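Local coordinates for protein pilin, type IV (Thermus thermophilus, PDB 4BHR) that is probably a pilin subunit of the type IV pilus system, here as the soluble part without its N-terminal membrane-spanning segment, at residues T62-L67 with S74-S79. Numbering follows the deposited sequence.
Sequences TVTAQL and SVSFDS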
# COMPACT_ATOMS: atom_id res chain seq x y z
N THR A 62 -0.40 5.68 -0.95
CA THR A 62 -0.19 4.78 -2.12
C THR A 62 0.65 3.59 -1.66
O THR A 62 1.69 3.74 -1.01
CB THR A 62 0.55 5.50 -3.26
OG1 THR A 62 -0.24 6.63 -3.71
CG2 THR A 62 0.76 4.55 -4.50
N VAL A 63 0.21 2.39 -2.04
CA VAL A 63 0.95 1.17 -1.75
C VAL A 63 1.53 0.71 -3.05
O VAL A 63 0.79 0.59 -4.05
CB VAL A 63 -0.03 0.05 -1.24
CG1 VAL A 63 0.78 -1.20 -0.86
CG2 VAL A 63 -0.81 0.56 -0.04
N THR A 64 2.84 0.46 -3.06
CA THR A 64 3.50 0.05 -4.30
C THR A 64 4.36 -1.19 -4.13
O THR A 64 5.19 -1.24 -3.25
CB THR A 64 4.41 1.17 -4.82
OG1 THR A 64 3.63 2.36 -5.01
CG2 THR A 64 5.00 0.71 -6.19
N ALA A 65 4.16 -2.18 -5.01
CA ALA A 65 4.94 -3.41 -4.96
C ALA A 65 5.69 -3.60 -6.28
O ALA A 65 5.12 -3.47 -7.35
CB ALA A 65 4.10 -4.64 -4.65
N GLN A 66 6.97 -3.85 -6.16
CA GLN A 66 7.76 -4.14 -7.31
C GLN A 66 7.75 -5.66 -7.46
O GLN A 66 7.90 -6.36 -6.48
CB GLN A 66 9.16 -3.58 -7.10
CG GLN A 66 9.97 -3.53 -8.36
CD GLN A 66 11.39 -3.09 -8.08
OE1 GLN A 66 11.66 -2.37 -7.11
NE2 GLN A 66 12.32 -3.55 -8.90
N LEU A 67 7.50 -6.15 -8.68
CA LEU A 67 7.43 -7.58 -8.93
C LEU A 67 8.72 -8.14 -9.56
O LEU A 67 9.33 -7.48 -10.38
CB LEU A 67 6.28 -7.83 -9.90
CG LEU A 67 4.87 -7.99 -9.29
CD1 LEU A 67 4.74 -7.48 -7.87
CD2 LEU A 67 3.83 -7.33 -10.17
N SER A 74 5.40 -3.54 -11.73
CA SER A 74 4.91 -3.17 -10.39
C SER A 74 3.40 -2.94 -10.42
O SER A 74 2.79 -2.68 -11.47
CB SER A 74 5.63 -1.90 -9.88
OG SER A 74 5.43 -0.81 -10.76
N VAL A 75 2.80 -3.02 -9.24
CA VAL A 75 1.40 -2.80 -9.10
C VAL A 75 1.25 -1.85 -7.90
O VAL A 75 2.03 -1.95 -6.95
CB VAL A 75 0.63 -4.09 -8.88
CG1 VAL A 75 1.31 -4.98 -7.82
CG2 VAL A 75 -0.85 -3.81 -8.59
N SER A 76 0.32 -0.94 -8.03
CA SER A 76 0.08 0.18 -7.09
C SER A 76 -1.34 0.28 -6.72
O SER A 76 -2.18 -0.11 -7.50
CB SER A 76 0.34 1.49 -7.82
OG SER A 76 1.44 1.96 -7.21
N PHE A 77 -1.63 0.78 -5.52
CA PHE A 77 -3.01 1.07 -5.18
C PHE A 77 -3.02 2.44 -4.51
O PHE A 77 -2.24 2.68 -3.62
CB PHE A 77 -3.62 0.00 -4.25
CG PHE A 77 -4.99 0.35 -3.81
CD1 PHE A 77 -5.19 1.16 -2.68
CD2 PHE A 77 -6.10 -0.15 -4.50
CE1 PHE A 77 -6.49 1.45 -2.26
CE2 PHE A 77 -7.38 0.12 -4.07
CZ PHE A 77 -7.56 0.95 -2.95
N ASP A 78 -3.88 3.34 -4.99
CA ASP A 78 -3.90 4.76 -4.52
C ASP A 78 -5.21 4.98 -3.82
O ASP A 78 -6.27 4.79 -4.40
CB ASP A 78 -3.78 5.69 -5.75
CG ASP A 78 -3.76 7.18 -5.38
OD1 ASP A 78 -4.05 7.52 -4.21
OD2 ASP A 78 -3.44 8.00 -6.28
N SER A 79 -5.16 5.21 -2.48
CA SER A 79 -6.41 5.27 -1.73
C SER A 79 -7.24 6.45 -2.13
O SER A 79 -8.43 6.50 -1.85
CB SER A 79 -6.14 5.37 -0.22
OG SER A 79 -5.52 6.59 0.13
O HOH W 1 -0.12 7.62 -6.15
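Strands 62-67 and 74-78 run antiparallel, 172° between their directions, as the two arms of a beta hairpin. Two hydrogen-bonded pairs stitch the backbones together. At the first, Val-63 N donates a hydrogen bond to Phe-77 O at 2.9 Å, and Phe-77 N donates one back to Val-63 O at 2.8 Å. At the second, Ala-65 N points almost straight down the carbonyl axis of Val-75 O, 2.9 Å away, while Val-75 N reaches Ala-65 O at 3.0 Å. CA-H...O contacts add to this ladder, the shorter from Ser-76 CA to Val-63 O at 3.1 Å.

Polar side chains occupy the face with Thr-62, Thr-64, Ser-76 and Asp-78. Thr-64 OG1, turned beside its own backbone N, lies 3.1 Å from Ser-76 OG, tip to tip. The side chains of Thr-62 and Asp-78 pass at a slant, and a water spans them: it donates to Thr-62 OG1 at 2.6 Å and, weakly, to Asp-78 OD2. Asn-55 ties the same two residues from outside, bonding Thr-62 OG1 and Asp-78 OD1; Ser-80 N also binds OD1. The Thr-62 methyl, anti to the backbone N, lies against Phe-77 O and Ser-76 OG. An alanine at Thr-62 removes the hydroxyl that meets the water and Asn-55 and the methyl against Phe-77 O, and would probably leave Asp-78 less firmly tied to this strand.

The other face is apolar. Val-75 CG1, wedged between its own N and C (chi1 47°), touches Leu-67 CD2 at 4.2 Å and also packs on Ala-65 CB.

This hairpin lies inside the antiparallel pilin sheet, between strands 47-54 and 83-87. Val-63 and Phe-77 pack on helix 6-20, and Phe-77 also meets Phe-84 edge-to-face; Val-63 further touches Cys-36 and Cys-50, the disulfide pair.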